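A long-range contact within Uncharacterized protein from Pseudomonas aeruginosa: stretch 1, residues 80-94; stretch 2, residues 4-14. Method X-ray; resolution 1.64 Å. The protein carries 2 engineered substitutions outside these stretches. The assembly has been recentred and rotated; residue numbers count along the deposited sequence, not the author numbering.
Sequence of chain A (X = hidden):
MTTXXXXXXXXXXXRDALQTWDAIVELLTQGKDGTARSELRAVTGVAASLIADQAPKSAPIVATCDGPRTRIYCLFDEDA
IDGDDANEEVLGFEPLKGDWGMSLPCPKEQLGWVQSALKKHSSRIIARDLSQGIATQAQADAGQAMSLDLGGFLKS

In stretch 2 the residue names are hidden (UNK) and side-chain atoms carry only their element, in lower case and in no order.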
# COMPACT_ATOMS: atom_id res chain seq x y z
N ALA A 80 19.83 -9.20 4.98
CA ALA A 80 18.79 -9.43 5.97
C ALA A 80 18.94 -10.79 6.63
O ALA A 80 18.73 -10.93 7.84
CB ALA A 80 17.41 -9.30 5.32
N ILE A 81 19.32 -11.80 5.84
CA ILE A 81 19.51 -13.14 6.39
C ILE A 81 20.70 -13.14 7.36
O ILE A 81 20.61 -13.67 8.47
CB ILE A 81 19.71 -14.16 5.26
CG1 ILE A 81 18.51 -14.17 4.32
CG2 ILE A 81 19.94 -15.55 5.85
CD1 ILE A 81 18.70 -15.02 3.08
N ASP A 82 21.81 -12.54 6.94
CA ASP A 82 22.99 -12.45 7.80
C ASP A 82 22.69 -11.65 9.06
O ASP A 82 22.87 -12.13 10.18
CB ASP A 82 24.15 -11.83 7.01
CG ASP A 82 25.49 -12.41 7.38
OD1 ASP A 82 25.61 -12.99 8.49
OD2 ASP A 82 26.43 -12.29 6.57
N GLY A 83 22.23 -10.41 8.89
CA GLY A 83 21.95 -9.53 10.00
C GLY A 83 23.15 -8.80 10.57
O GLY A 83 22.99 -8.08 11.57
N ASP A 84 24.33 -8.92 9.95
CA ASP A 84 25.54 -8.34 10.52
C ASP A 84 25.44 -6.82 10.62
O ASP A 84 25.94 -6.22 11.57
CB ASP A 84 26.76 -8.74 9.70
CG ASP A 84 27.01 -10.23 9.72
OD1 ASP A 84 27.86 -10.71 8.93
OD2 ASP A 84 26.35 -10.93 10.52
N ASP A 85 24.82 -6.17 9.63
CA ASP A 85 24.71 -4.72 9.63
C ASP A 85 23.48 -4.22 10.36
O ASP A 85 23.25 -3.01 10.42
CB ASP A 85 24.71 -4.18 8.19
CG ASP A 85 25.98 -4.51 7.43
OD1 ASP A 85 27.04 -4.67 8.08
OD2 ASP A 85 25.93 -4.62 6.19
N ALA A 86 22.70 -5.12 10.95
CA ALA A 86 21.47 -4.70 11.61
C ALA A 86 21.74 -3.92 12.90
O ALA A 86 22.72 -4.15 13.61
CB ALA A 86 20.60 -5.91 11.93
N ASN A 87 20.85 -3.00 13.19
CA ASN A 87 20.88 -2.27 14.46
C ASN A 87 19.42 -1.95 14.79
O ASN A 87 18.87 -0.99 14.26
CB ASN A 87 21.71 -1.00 14.40
CG ASN A 87 21.68 -0.22 15.69
OD1 ASN A 87 21.13 -0.68 16.70
ND2 ASN A 87 22.23 0.99 15.68
N GLU A 88 18.82 -2.77 15.65
CA GLU A 88 17.43 -2.63 16.05
C GLU A 88 17.30 -2.25 17.52
O GLU A 88 16.26 -2.49 18.13
CB GLU A 88 16.70 -3.93 15.73
CG GLU A 88 16.82 -4.28 14.22
CD GLU A 88 16.11 -5.56 13.80
OE1 GLU A 88 15.54 -6.26 14.68
OE2 GLU A 88 16.14 -5.87 12.59
N GLU A 89 18.34 -1.63 18.09
CA GLU A 89 18.31 -1.26 19.49
C GLU A 89 17.16 -0.31 19.78
O GLU A 89 16.80 0.53 18.95
CB GLU A 89 19.64 -0.58 19.90
CG GLU A 89 20.81 -1.52 20.06
CD GLU A 89 22.13 -0.78 20.24
OE1 GLU A 89 23.16 -1.29 19.73
OE2 GLU A 89 22.14 0.30 20.87
N VAL A 90 16.62 -0.40 20.99
CA VAL A 90 15.64 0.57 21.45
C VAL A 90 16.25 1.97 21.45
O VAL A 90 17.44 2.16 21.73
CB VAL A 90 15.13 0.19 22.85
CG1 VAL A 90 14.17 1.23 23.38
CG2 VAL A 90 14.46 -1.18 22.81
N LEU A 91 15.43 2.95 21.14
CA LEU A 91 15.86 4.33 21.09
C LEU A 91 15.82 4.94 22.49
O LEU A 91 14.86 4.71 23.24
CB LEU A 91 14.96 5.13 20.14
CG LEU A 91 15.15 4.78 18.66
CD1 LEU A 91 14.00 5.36 17.84
CD2 LEU A 91 16.46 5.27 18.10
N GLY A 92 16.85 5.72 22.82
CA GLY A 92 16.95 6.31 24.14
C GLY A 92 16.29 7.67 24.28
O GLY A 92 16.84 8.55 24.95
N PHE A 93 15.12 7.84 23.66
CA PHE A 93 14.33 9.07 23.69
C PHE A 93 12.96 8.73 23.11
O PHE A 93 12.76 7.67 22.52
CB PHE A 93 15.00 10.19 22.89
CG PHE A 93 15.30 9.82 21.46
CD1 PHE A 93 16.47 9.18 21.12
CD2 PHE A 93 14.38 10.12 20.45
CE1 PHE A 93 16.74 8.82 19.81
CE2 PHE A 93 14.66 9.77 19.14
CZ PHE A 93 15.83 9.12 18.81
N GLU A 94 12.01 9.66 23.28
CA GLU A 94 10.66 9.52 22.72
C GLU A 94 10.69 9.96 21.25
O GLU A 94 10.75 11.16 20.97
CB GLU A 94 9.64 10.34 23.51
CG GLU A 94 8.22 10.27 22.93
CD GLU A 94 7.20 11.10 23.72
OE1 GLU A 94 7.53 11.56 24.83
OE2 GLU A 94 6.05 11.26 23.24
N UNK A 4 21.28 13.21 15.56
CA UNK A 4 20.73 12.27 14.59
C UNK A 4 21.25 10.89 14.95
O UNK A 4 22.44 10.72 15.21
c UNK A 4 20.71 14.05 12.82
c UNK A 4 21.10 12.62 13.14
c UNK A 4 20.44 11.64 12.17
N UNK A 5 20.36 9.90 14.99
CA UNK A 5 20.74 8.52 15.25
C UNK A 5 20.16 7.68 14.12
O UNK A 5 19.22 8.09 13.45
c UNK A 5 18.75 7.84 16.59
c UNK A 5 20.66 8.96 17.70
c UNK A 5 20.24 8.00 16.61
N UNK A 6 20.75 6.52 13.91
CA UNK A 6 20.27 5.66 12.82
C UNK A 6 20.01 4.26 13.33
O UNK A 6 20.58 3.80 14.34
c UNK A 6 21.25 5.64 11.65
o UNK A 6 22.20 4.62 11.80
N UNK A 7 19.11 3.57 12.63
CA UNK A 7 18.78 2.19 12.92
C UNK A 7 18.68 1.48 11.58
O UNK A 7 18.50 2.12 10.53
c UNK A 7 19.24 3.03 18.01
n UNK A 7 19.15 3.27 19.32
n UNK A 7 18.46 2.11 17.46
c UNK A 7 17.59 2.63 15.17
n UNK A 7 20.08 3.73 17.27
c UNK A 7 17.50 2.09 13.73
c UNK A 7 18.47 1.76 16.04
N UNK A 8 18.86 0.16 11.61
CA UNK A 8 18.85 -0.66 10.41
C UNK A 8 18.11 -1.94 10.74
O UNK A 8 18.57 -2.73 11.56
c UNK A 8 20.20 -1.83 8.69
o UNK A 8 20.90 0.29 9.55
c UNK A 8 20.27 -0.94 9.90
N UNK A 9 16.98 -2.14 10.09
CA UNK A 9 16.14 -3.30 10.34
C UNK A 9 16.29 -4.35 9.26
O UNK A 9 16.34 -4.04 8.07
c UNK A 9 14.67 -2.88 10.42
c UNK A 9 14.67 -1.11 12.18
c UNK A 9 13.25 -2.74 13.90
c UNK A 9 13.59 -3.18 12.63
c UNK A 9 14.28 -2.38 11.76
c UNK A 9 13.61 -1.49 14.30
c UNK A 9 14.33 -0.67 13.44
N UNK A 10 16.30 -5.61 9.69
CA UNK A 10 16.31 -6.76 8.77
C UNK A 10 14.92 -6.94 8.16
O UNK A 10 13.95 -7.22 8.86
c UNK A 10 18.08 -7.82 10.27
n UNK A 10 18.56 -11.41 12.58
n UNK A 10 18.90 -12.50 10.59
n UNK A 10 18.55 -10.22 10.62
c UNK A 10 18.32 -8.95 11.28
c UNK A 10 18.68 -11.38 11.26
c UNK A 10 16.74 -8.01 9.52
N UNK A 11 14.84 -6.81 6.84
CA UNK A 11 13.55 -6.93 6.16
C UNK A 11 13.55 -8.22 5.34
O UNK A 11 14.09 -9.23 5.79
o UNK A 11 11.97 -5.71 4.79
c UNK A 11 13.29 -5.69 5.31
N UNK A 12 12.95 -8.19 4.16
CA UNK A 12 12.73 -9.41 3.40
C UNK A 12 14.07 -10.01 2.97
O UNK A 12 14.93 -9.28 2.47
c UNK A 12 11.87 -9.12 2.17
o UNK A 12 11.59 -10.33 1.50
N UNK A 13 14.26 -11.33 3.09
CA UNK A 13 13.31 -12.37 3.49
C UNK A 13 13.31 -12.78 4.94
O UNK A 13 12.75 -13.82 5.26
c UNK A 13 13.76 -13.57 2.62
c UNK A 13 15.51 -11.93 2.56
c UNK A 13 15.27 -13.43 2.64
N UNK A 14 13.92 -12.00 5.82
CA UNK A 14 13.90 -12.31 7.23
C UNK A 14 12.58 -11.94 7.88
O UNK A 14 12.07 -12.68 8.74
c UNK A 14 15.04 -11.59 7.93
c UNK A 14 15.14 -11.87 9.39
c UNK A 14 14.91 -11.08 10.47
n UNK A 14 15.20 -11.82 11.58
c UNK A 14 15.60 -13.02 11.21
n UNK A 14 15.58 -13.08 9.89

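Position 4 carries three side-chain carbons, one bearing the other two, and touches nothing on stretch 1. A fork at the first carbon with no heteroatom marks Val4. Position 5 has the same three carbons in the same branched arrangement, but its CA-to-CB bond points toward stretch 1, where one methyl packs against Leu91 CD2 and the edge of the Phe93 ring. This is Val5, whose CG2 lies 3.8 Å from Leu91 CD2 and 3.9 Å from Phe93 CZ.

At position 6 the side chain is one carbon and one oxygen, directed away from stretch 1; it is Ser6, with only its backbone O near the other stretch, 3.5 Å from Asn87 ND2. Position 7 is far longer: three carbons, a nitrogen, then a carbon carrying two more nitrogens, reaching the backbone oxygens of Glu89 and Val90. Such a planar, nitrogen-rich end identifies Arg7. Its NE donates to Glu89 O at 2.7 Å and its NH2 to Val90 O at 3.2 Å, while Leu91 CD2 covers one face of the guanidinium. On its own strand, NH1 donates to Ser6 O at 3.0 Å, which helps to hold the head group in place.

One carbon carrying an oxygen and a carbon makes position 8 a threonine, Thr8; its CB lies 3.7 Å from Asp85 O. Its backbone forms the single antiparallel bridge of the contact: Thr8 N donates to Asn87 O at 2.9 Å, and Asn87 N returns a bond to Thr8 O at 2.8 Å.

Position 9 shows a carbon followed by a six-membered carbon ring, with no oxygen on it, so it is Phe9. Glu88 CG sits over one face of the ring, 3.9 Å from its centroid, in a CH-pi contact. Position 10 repeats the chain of three carbons, a nitrogen and a carbon with two further nitrogens, now directed at the end of the helix in stretch 1. It is Arg10. NE and NH2 both donate to Ala80 O, at 2.9 Å and 3.2 Å, and a weak bond joins NH2 to Ile81 O at 3.0 Å. Gly83 CA lies over the guanidinium face, 3.5 Å from Arg10 NE, where a CB would clash.

Positions 11 and 12 each have one carbon and one oxygen, pointing away; Ser11 and Ser12 approach Ala80 CB through their backbone oxygens. At position 13 three carbons close onto the backbone nitrogen, giving Pro13, which follows a cis peptide bond and places CG 3.7 Å from Ile81 CG1. Position 14 has one carbon and a five-membered ring of three carbons and two nitrogens: His14, with CB 3.7 Å from Ala80 O.

The contact thus centres on one backbone bridge, flanked by two arginines that bind carbonyl oxygens of stretch 1. Glu88 reinforces it, OE2 accepting from Arg10 N at 2.9 Å, while small apolar contacts at Val5 and Pro13 add packing.

Stretch 2 4-14: VVSRTFRSSPH
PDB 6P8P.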